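Local coordinates for cell division control protein Cdc48 (Mycobacterium smegmatis, PDB 5E7P) that probably binds and hydrolyses ATP as a Cdc48-like member of the AAA ATPase family, and is seen here with ADP bound, at residues A[242-247]-A[383-388]; A[278-283]-A[362-367]. One frame throughout, in Å; residues are numbered along the deposited sequence.

Contact 1 of 2, residues A[242-247]-A[383-388]; sequences DEWLRL and CDRELG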
ATOM      1  N   ASP A 242     -23.391   4.109  -5.621  1.00 27.47           N
ATOM      2  CA  ASP A 242     -24.391   4.411  -6.634  1.00 29.82           C
ATOM      3  C   ASP A 242     -25.750   4.658  -5.993  1.00 30.67           C
ATOM      4  O   ASP A 242     -26.462   5.588  -6.368  1.00 30.48           O
ATOM      5  CB  ASP A 242     -24.480   3.277  -7.656  1.00 32.17           C
ATOM      6  CG  ASP A 242     -25.560   3.509  -8.693  1.00 37.21           C
ATOM      7  OD1 ASP A 242     -25.359   4.364  -9.582  1.00 38.90           O
ATOM      8  OD2 ASP A 242     -26.608   2.831  -8.625  1.00 39.62           O
ATOM      9  N   GLU A 243     -26.093   3.830  -5.012  1.00 32.05           N
ATOM     10  CA  GLU A 243     -27.372   3.946  -4.320  1.00 35.09           C
ATOM     11  C   GLU A 243     -27.463   5.251  -3.526  1.00 32.63           C
ATOM     12  O   GLU A 243     -28.528   5.861  -3.438  1.00 33.23           O
ATOM     13  CB  GLU A 243     -27.610   2.720  -3.426  1.00 39.09           C
ATOM     14  CG  GLU A 243     -27.885   3.026  -1.963  1.00 45.12           C
ATOM     15  CD  GLU A 243     -29.257   2.560  -1.514  1.00 50.96           C
ATOM     16  OE1 GLU A 243     -29.455   2.381  -0.291  1.00 52.70           O
ATOM     17  OE2 GLU A 243     -30.137   2.379  -2.383  1.00 52.59           O
ATOM     18  N   TRP A 244     -26.338   5.680  -2.964  1.00 30.54           N
ATOM     19  CA  TRP A 244     -26.274   6.937  -2.228  1.00 28.30           C
ATOM     20  C   TRP A 244     -26.479   8.132  -3.155  1.00 26.61           C
ATOM     21  O   TRP A 244     -27.236   9.051  -2.839  1.00 24.38           O
ATOM     22  CB  TRP A 244     -24.927   7.071  -1.523  1.00 27.33           C
ATOM     23  CG  TRP A 244     -24.776   6.220  -0.304  1.00 28.24           C
ATOM     24  CD1 TRP A 244     -25.767   5.581   0.384  1.00 29.31           C
ATOM     25  CD2 TRP A 244     -23.552   5.911   0.374  1.00 28.72           C
ATOM     26  NE1 TRP A 244     -25.235   4.897   1.450  1.00 29.59           N
ATOM     27  CE2 TRP A 244     -23.877   5.084   1.467  1.00 29.51           C
ATOM     28  CE3 TRP A 244     -22.211   6.257   0.162  1.00 28.58           C
ATOM     29  CZ2 TRP A 244     -22.913   4.599   2.348  1.00 29.90           C
ATOM     30  CZ3 TRP A 244     -21.256   5.777   1.039  1.00 29.74           C
ATOM     31  CH2 TRP A 244     -21.611   4.955   2.116  1.00 30.39           C
ATOM     32  N   LEU A 245     -25.794   8.109  -4.294  1.00 26.54           N
ATOM     33  CA  LEU A 245     -25.902   9.172  -5.286  1.00 30.36           C
ATOM     34  C   LEU A 245     -27.320   9.314  -5.822  1.00 33.65           C
ATOM     35  O   LEU A 245     -27.823  10.427  -5.981  1.00 35.55           O
ATOM     36  CB  LEU A 245     -24.948   8.920  -6.453  1.00 34.07           C
ATOM     37  CG  LEU A 245     -23.522   9.449  -6.333  1.00 38.27           C
ATOM     38  CD1 LEU A 245     -22.740   9.121  -7.594  1.00 39.65           C
ATOM     39  CD2 LEU A 245     -23.523  10.952  -6.069  1.00 39.23           C
ATOM     40  N   ARG A 246     -27.959   8.186  -6.107  1.00 35.38           N
ATOM     41  CA  ARG A 246     -29.292   8.208  -6.693  1.00 39.20           C
ATOM     42  C   ARG A 246     -30.333   8.752  -5.720  1.00 37.49           C
ATOM     43  O   ARG A 246     -31.201   9.530  -6.109  1.00 40.07           O
ATOM     44  CB  ARG A 246     -29.678   6.823  -7.220  1.00 44.31           C
ATOM     45  CG  ARG A 246     -28.758   6.348  -8.334  1.00 49.69           C
ATOM     46  CD  ARG A 246     -29.298   5.145  -9.087  1.00 56.36           C
ATOM     47  NE  ARG A 246     -28.464   4.861 -10.253  1.00 62.62           N
ATOM     48  CZ  ARG A 246     -28.611   5.443 -11.440  1.00 68.49           C
ATOM     49  NH1 ARG A 246     -29.572   6.339 -11.628  1.00 71.28           N
ATOM     50  NH2 ARG A 246     -27.799   5.130 -12.443  1.00 69.51           N
ATOM     51  N   LEU A 247     -30.232   8.360  -4.455  1.00 34.13           N
ATOM     52  CA  LEU A 247     -31.143   8.864  -3.433  1.00 34.14           C
ATOM     53  C   LEU A 247     -30.988  10.370  -3.257  1.00 31.88           C
ATOM     54  O   LEU A 247     -31.972  11.102  -3.166  1.00 31.92           O
ATOM     55  CB  LEU A 247     -30.897   8.158  -2.100  1.00 34.70           C
ATOM     56  CG  LEU A 247     -31.341   6.700  -2.010  1.00 35.81           C
ATOM     57  CD1 LEU A 247     -30.930   6.121  -0.675  1.00 34.85           C
ATOM     58  CD2 LEU A 247     -32.846   6.582  -2.207  1.00 39.51           C
ATOM     59  N   CYS A 383     -17.804  15.712   4.106  1.00 35.67           N
ATOM     60  CA  CYS A 383     -17.975  14.275   3.877  1.00 33.38           C
ATOM     61  C   CYS A 383     -18.564  13.598   5.109  1.00 32.88           C
ATOM     62  O   CYS A 383     -17.858  13.328   6.080  1.00 32.24           O
ATOM     63  CB  CYS A 383     -16.653  13.610   3.490  1.00 30.40           C
ATOM     64  SG  CYS A 383     -16.019  14.109   1.874  1.00 42.86           S
ATOM     65  N   ASP A 384     -19.862  13.328   5.057  1.00 33.72           N
ATOM     66  CA  ASP A 384     -20.577  12.784   6.204  1.00 36.15           C
ATOM     67  C   ASP A 384     -20.424  11.269   6.305  1.00 34.85           C
ATOM     68  O   ASP A 384     -20.704  10.677   7.347  1.00 36.90           O
ATOM     69  CB  ASP A 384     -22.059  13.153   6.129  1.00 38.51           C
ATOM     70  CG  ASP A 384     -22.773  12.463   4.982  1.00 42.93           C
ATOM     71  OD1 ASP A 384     -22.715  12.971   3.841  1.00 43.55           O
ATOM     72  OD2 ASP A 384     -23.395  11.406   5.224  1.00 46.02           O
ATOM     73  N   ARG A 385     -19.977  10.642   5.222  1.00 30.96           N
ATOM     74  CA  ARG A 385     -19.844   9.190   5.199  1.00 30.83           C
ATOM     75  C   ARG A 385     -18.621   8.729   4.409  1.00 31.23           C
ATOM     76  O   ARG A 385     -18.078   9.471   3.588  1.00 31.11           O
ATOM     77  CB  ARG A 385     -21.118   8.546   4.646  1.00 27.73           C
ATOM     78  CG  ARG A 385     -21.365   8.812   3.177  1.00 27.63           C
ATOM     79  CD  ARG A 385     -22.793   8.460   2.798  1.00 31.10           C
ATOM     80  NE  ARG A 385     -23.748   9.438   3.306  1.00 34.35           N
ATOM     81  CZ  ARG A 385     -25.065   9.257   3.325  1.00 37.13           C
ATOM     82  NH1 ARG A 385     -25.588   8.125   2.873  1.00 36.76           N
ATOM     83  NH2 ARG A 385     -25.859  10.207   3.801  1.00 38.73           N
ATOM     84  N   GLU A 386     -18.193   7.497   4.664  1.00 30.70           N
ATOM     85  CA  GLU A 386     -16.971   6.972   4.065  1.00 30.26           C
ATOM     86  C   GLU A 386     -17.153   5.577   3.479  1.00 31.60           C
ATOM     87  O   GLU A 386     -18.078   4.847   3.837  1.00 34.73           O
ATOM     88  CB  GLU A 386     -15.835   6.964   5.088  1.00 29.67           C
ATOM     89  CG  GLU A 386     -15.499   8.333   5.642  1.00 33.18           C
ATOM     90  CD  GLU A 386     -14.315   8.308   6.582  1.00 37.45           C
ATOM     91  OE1 GLU A 386     -13.733   7.220   6.777  1.00 36.54           O
ATOM     92  OE2 GLU A 386     -13.964   9.379   7.122  1.00 41.55           O
ATOM     93  N   LEU A 387     -16.248   5.210   2.580  1.00 28.16           N
ATOM     94  CA  LEU A 387     -16.336   3.946   1.872  1.00 26.70           C
ATOM     95  C   LEU A 387     -14.930   3.384   1.675  1.00 28.23           C
ATOM     96  O   LEU A 387     -14.070   4.035   1.078  1.00 29.51           O
ATOM     97  CB  LEU A 387     -17.021   4.168   0.525  1.00 26.39           C
ATOM     98  CG  LEU A 387     -17.954   3.084  -0.004  1.00 27.43           C
ATOM     99  CD1 LEU A 387     -18.858   2.571   1.102  1.00 29.32           C
ATOM    100  CD2 LEU A 387     -18.781   3.646  -1.140  1.00 25.87           C
ATOM    101  N   GLY A 388     -14.694   2.182   2.193  1.00 25.00           N
ATOM    102  CA  GLY A 388     -13.387   1.557   2.096  1.00 23.22           C
ATOM    103  C   GLY A 388     -13.339   0.431   1.082  1.00 23.81           C
ATOM    104  O   GLY A 388     -14.112  -0.523   1.169  1.00 26.99           O
TER

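Contact 2 of 2, residues A[278-283]-A[362-367]; sequences TMVRAV and AFIATS. With ADP (adenosine-5'-diphosphate), chain C.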
ATOM      1  N   THR A 278     -11.213   5.433 -10.476  1.00 26.13           N
ATOM      2  CA  THR A 278     -11.893   4.793 -11.595  1.00 28.96           C
ATOM      3  C   THR A 278     -13.322   4.397 -11.221  1.00 30.76           C
ATOM      4  O   THR A 278     -14.247   4.532 -12.023  1.00 31.58           O
ATOM      5  CB  THR A 278     -11.112   3.556 -12.084  1.00 29.70           C
ATOM      6  OG1 THR A 278      -9.828   3.966 -12.572  1.00 30.60           O
ATOM      7  CG2 THR A 278     -11.866   2.844 -13.196  1.00 29.77           C
ATOM      8  N   MET A 279     -13.499   3.918  -9.992  1.00 30.15           N
ATOM      9  CA  MET A 279     -14.825   3.559  -9.503  1.00 29.67           C
ATOM     10  C   MET A 279     -15.751   4.774  -9.472  1.00 30.30           C
ATOM     11  O   MET A 279     -16.914   4.686  -9.860  1.00 31.90           O
ATOM     12  CB  MET A 279     -14.746   2.937  -8.107  1.00 27.10           C
ATOM     13  CG  MET A 279     -16.116   2.649  -7.501  1.00 26.90           C
ATOM     14  SD  MET A 279     -16.083   2.066  -5.797  1.00 47.46           S
ATOM     15  CE  MET A 279     -15.721   3.582  -4.919  1.00 31.26           C
ATOM     16  N   VAL A 280     -15.225   5.901  -9.005  1.00 29.08           N
ATOM     17  CA  VAL A 280     -16.012   7.125  -8.882  1.00 28.56           C
ATOM     18  C   VAL A 280     -16.466   7.638 -10.247  1.00 30.90           C
ATOM     19  O   VAL A 280     -17.625   8.020 -10.422  1.00 33.70           O
ATOM     20  CB  VAL A 280     -15.238   8.231  -8.132  1.00 26.81           C
ATOM     21  CG1 VAL A 280     -16.070   9.501  -8.045  1.00 27.67           C
ATOM     22  CG2 VAL A 280     -14.848   7.755  -6.738  1.00 22.11           C
ATOM     23  N   ARG A 281     -15.555   7.633 -11.213  1.00 29.38           N
ATOM     24  CA  ARG A 281     -15.889   8.058 -12.568  1.00 29.05           C
ATOM     25  C   ARG A 281     -16.932   7.136 -13.196  1.00 32.55           C
ATOM     26  O   ARG A 281     -17.842   7.591 -13.894  1.00 34.86           O
ATOM     27  CB  ARG A 281     -14.632   8.115 -13.438  1.00 28.70           C
ATOM     28  CG  ARG A 281     -13.534   8.992 -12.858  1.00 29.22           C
ATOM     29  CD  ARG A 281     -12.405   9.224 -13.850  1.00 30.71           C
ATOM     30  NE  ARG A 281     -11.333  10.014 -13.252  1.00 31.72           N
ATOM     31  CZ  ARG A 281     -10.227   9.500 -12.721  1.00 29.27           C
ATOM     32  NH1 ARG A 281     -10.033   8.186 -12.727  1.00 26.72           N
ATOM     33  NH2 ARG A 281      -9.308  10.301 -12.195  1.00 28.29           N
ATOM     34  N   ALA A 282     -16.799   5.838 -12.936  1.00 31.50           N
ATOM     35  CA  ALA A 282     -17.734   4.851 -13.466  1.00 31.60           C
ATOM     36  C   ALA A 282     -19.130   5.017 -12.870  1.00 30.23           C
ATOM     37  O   ALA A 282     -20.132   4.954 -13.584  1.00 31.02           O
ATOM     38  CB  ALA A 282     -17.217   3.446 -13.219  1.00 31.19           C
ATOM     39  N   VAL A 283     -19.188   5.228 -11.558  1.00 27.69           N
ATOM     40  CA  VAL A 283     -20.459   5.394 -10.859  1.00 30.60           C
ATOM     41  C   VAL A 283     -21.163   6.689 -11.275  1.00 33.72           C
ATOM     42  O   VAL A 283     -22.388   6.733 -11.388  1.00 37.34           O
ATOM     43  CB  VAL A 283     -20.263   5.342  -9.320  1.00 23.53           C
ATOM     44  CG1 VAL A 283     -21.509   5.817  -8.586  1.00 23.32           C
ATOM     45  CG2 VAL A 283     -19.901   3.935  -8.888  1.00 22.72           C
ATOM     46  N   ALA A 362     -23.395  16.861  -5.421  1.00 33.42           N
ATOM     47  CA  ALA A 362     -22.816  15.868  -4.522  1.00 31.99           C
ATOM     48  C   ALA A 362     -21.292  15.951  -4.545  1.00 30.61           C
ATOM     49  O   ALA A 362     -20.699  16.340  -5.551  1.00 30.07           O
ATOM     50  CB  ALA A 362     -23.284  14.469  -4.898  1.00 30.30           C
ATOM     51  N   PHE A 363     -20.661  15.580  -3.436  1.00 28.93           N
ATOM     52  CA  PHE A 363     -19.210  15.675  -3.316  1.00 26.35           C
ATOM     53  C   PHE A 363     -18.570  14.325  -3.009  1.00 26.95           C
ATOM     54  O   PHE A 363     -18.923  13.665  -2.030  1.00 27.72           O
ATOM     55  CB  PHE A 363     -18.831  16.700  -2.245  1.00 25.91           C
ATOM     56  CG  PHE A 363     -17.354  16.794  -1.978  1.00 27.53           C
ATOM     57  CD1 PHE A 363     -16.474  17.156  -2.984  1.00 28.85           C
ATOM     58  CD2 PHE A 363     -16.849  16.546  -0.713  1.00 27.58           C
ATOM     59  CE1 PHE A 363     -15.116  17.252  -2.738  1.00 29.12           C
ATOM     60  CE2 PHE A 363     -15.492  16.643  -0.461  1.00 28.72           C
ATOM     61  CZ  PHE A 363     -14.625  16.992  -1.476  1.00 28.87           C
ATOM     62  N   ILE A 364     -17.635  13.917  -3.860  1.00 25.56           N
ATOM     63  CA  ILE A 364     -16.892  12.681  -3.650  1.00 25.41           C
ATOM     64  C   ILE A 364     -15.391  12.930  -3.732  1.00 25.37           C
ATOM     65  O   ILE A 364     -14.907  13.541  -4.681  1.00 27.78           O
ATOM     66  CB  ILE A 364     -17.265  11.602  -4.687  1.00 24.90           C
ATOM     67  CG1 ILE A 364     -18.763  11.298  -4.636  1.00 23.48           C
ATOM     68  CG2 ILE A 364     -16.459  10.335  -4.450  1.00 22.69           C
ATOM     69  CD1 ILE A 364     -19.218  10.349  -5.720  1.00 26.70           C
ATOM     70  N   ALA A 365     -14.658  12.456  -2.732  1.00 24.03           N
ATOM     71  CA  ALA A 365     -13.205  12.567  -2.736  1.00 23.81           C
ATOM     72  C   ALA A 365     -12.556  11.218  -2.432  1.00 27.41           C
ATOM     73  O   ALA A 365     -13.124  10.389  -1.716  1.00 26.53           O
ATOM     74  CB  ALA A 365     -12.754  13.609  -1.737  1.00 21.00           C
ATOM     75  N   THR A 366     -11.368  11.002  -2.983  1.00 27.82           N
ATOM     76  CA  THR A 366     -10.630   9.774  -2.728  1.00 27.65           C
ATOM     77  C   THR A 366      -9.347  10.054  -1.953  1.00 29.56           C
ATOM     78  O   THR A 366      -8.840  11.177  -1.946  1.00 28.56           O
ATOM     79  CB  THR A 366     -10.277   9.031  -4.028  1.00 26.66           C
ATOM     80  OG1 THR A 366      -9.481   9.880  -4.860  1.00 27.42           O
ATOM     81  CG2 THR A 366     -11.542   8.620  -4.780  1.00 25.36           C
ATOM     82  N   SER A 367      -8.834   9.013  -1.307  1.00 28.64           N
ATOM     83  CA  SER A 367      -7.591   9.082  -0.555  1.00 29.43           C
ATOM     84  C   SER A 367      -7.246   7.677  -0.095  1.00 28.91           C
ATOM     85  O   SER A 367      -8.092   6.994   0.466  1.00 30.69           O
ATOM     86  CB  SER A 367      -7.744   9.992   0.664  1.00 29.78           C
ATOM     87  OG  SER A 367      -6.579   9.948   1.470  1.00 29.52           O
TER
HETATM   88  PB  ADP C 901      -6.739   4.702  -6.995  1.00 24.57           P
HETATM   89  O1B ADP C 901      -5.351   5.042  -6.523  1.00 25.92           O
HETATM   90  O2B ADP C 901      -7.571   5.897  -7.372  1.00 26.08           O
HETATM   91  O3B ADP C 901      -7.467   3.697  -6.143  1.00 24.14           O
HETATM   92  PA  ADP C 901      -7.113   4.419  -9.781  1.00 33.17           P
HETATM   93  O1A ADP C 901      -6.370   5.644 -10.251  1.00 32.78           O
HETATM   94  O2A ADP C 901      -8.612   4.476  -9.635  1.00 32.95           O
HETATM   95  O3A ADP C 901      -6.435   3.961  -8.391  1.00 29.38           O
HETATM   96  O5' ADP C 901      -6.703   3.218 -10.756  1.00 31.27           O
HETATM   97  C5' ADP C 901      -5.401   2.662 -10.630  1.00 41.58           C
HETATM   98  C4' ADP C 901      -4.824   2.577 -12.034  1.00 45.39           C
HETATM   99  O4' ADP C 901      -5.317   1.399 -12.667  1.00 48.13           O
HETATM  100  C3' ADP C 901      -5.263   3.772 -12.865  1.00 46.52           C
HETATM  101  O3' ADP C 901      -4.121   4.400 -13.458  1.00 45.93           O
HETATM  102  C2' ADP C 901      -6.168   3.214 -13.944  1.00 49.79           C
HETATM  103  O2' ADP C 901      -5.791   3.742 -15.219  1.00 52.88           O
HETATM  104  C1' ADP C 901      -5.952   1.711 -13.906  1.00 49.97           C
HETATM  105  N9  ADP C 901      -7.234   0.971 -13.971  1.00 50.34           N
HETATM  106  C8  ADP C 901      -8.130   0.848 -12.973  1.00 48.44           C
HETATM  107  N7  ADP C 901      -9.189   0.093 -13.366  1.00 49.86           N
HETATM  108  C5  ADP C 901      -8.967  -0.285 -14.640  1.00 52.71           C
HETATM  109  C6  ADP C 901      -9.676  -1.090 -15.663  1.00 57.38           C
HETATM  110  N6  ADP C 901     -10.872  -1.664 -15.395  1.00 58.67           N
HETATM  111  N1  ADP C 901      -9.094  -1.233 -16.876  1.00 59.07           N
HETATM  112  C2  ADP C 901      -7.906  -0.669 -17.162  1.00 57.26           C
HETATM  113  N3  ADP C 901      -7.209   0.070 -16.281  1.00 54.98           N
HETATM  114  C4  ADP C 901      -7.677   0.297 -15.030  1.00 52.32           C

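Contact 1 of 2, residues A[242-247]-A[383-388]
At one edge of the central sheet of an AAA ATPase module, Trp244 of helix 237-249 lies against Arg385 and Leu387 of strand 385-388. The helix runs roughly antiparallel to the strand, at 152°, and the segment axes come no closer than 11.9 Å. Side chains alone span that gap. Arg385 is laid over one face of the indole. Its CD stands 3.4 Å from the centroid of the six-membered ring, a CH-pi contact. The chain bends at chi3 (74°) and carries the guanidinium on over the five-membered ring. There Arg385 CZ sits 4.6 Å from the ring centroid, almost on the ring normal, as a cation-pi contact. The guanidinium does not lie flat on the indole. The two planes are 79° apart, and its edge, with NH1 nearest, meets the ring. Arg385 NE also forms a salt bridge of 2.8 Å with Asp384 OD2, which fixes the other side of the group. This ion pair may lessen the positive charge felt by the indole. At the far end of the ring, Trp244 CH2 touches Leu387 CD1 at 3.8 Å. The backbone carbonyl Glu386 O lies at the ring edge, 3.9 Å from the same CH2. Val266 of strand 265-269 touches both Trp244 and Arg385. Helix 237-249 lies over the sheet and reaches its edge strand through one tryptophan, in the layered alpha/beta build of the P-loop NTPase fold.

Contact 2 of 2, residues A[278-283]-A[362-367]
Helix 276-283 packs over a face of the sheet at strand 361-366, and the backbones come nearest at Val280 and Ile364, with CA atoms 7.7 Å apart. No hydrogen bond joins the two segments. Val280 carries the contact with both of its methyls. Its CG1 meets Ile364 CG2 at 3.7 Å, the two side chains reaching tip to tip. CG1 stands anti to the backbone N (chi1 179°), and this places it over the isoleucine. The other branch, Val280 CG2, lies 3.8 Å from the same Ile364 CG2 and 3.9 Å from Thr366 CG2. One valine thus spans two alternate residues of the strand, whose side chains both point to the helix. The helix is the one that follows the P-loop (Walker A motif) in P-loop NTPases, and strand 361-366 is an inner strand of their parallel core. The start of the helix holds the nucleotide. Thr278 N donates a nearly straight bond of 2.9 Å to ADP O2A, with an angle of 166°. Thr278 OG1 is hydrogen-bonded to the same oxygen at 3.2 Å, so one residue grips this alpha-phosphate oxygen twice. The methyl of Thr278 lies near the adenine, with CG2 3.8 Å from ADP N7. Thr366 keeps its methyl for the helix, while its OG1 is hydrogen-bonded to Asp327 N. Phe324 of strand 321-326 touches both Val280 and Thr366.

How the contacts relate
Both contacts set a helix against the same sheet, and their centres are 10 Å apart. Strand 265-269 lies between strands 361-366 and 385-388 in that sheet. The helices of the two contacts also touch: Leu245 CD1 meets Val283 CG1 at 3.7 Å. The second methyl, Leu245 CD2, reaches Ala362 CB at 3.7 Å, so one leucine of contact 1 packs on both segments of contact 2. Just before strand 385-388, Cys383 SG lies 3.5 Å from Phe363 CE2. Contact 2 includes Thr278, which binds ADP directly. Contact 1 is set back, with the side chain of Leu387 about 12 Å from the ADP between nearest atoms.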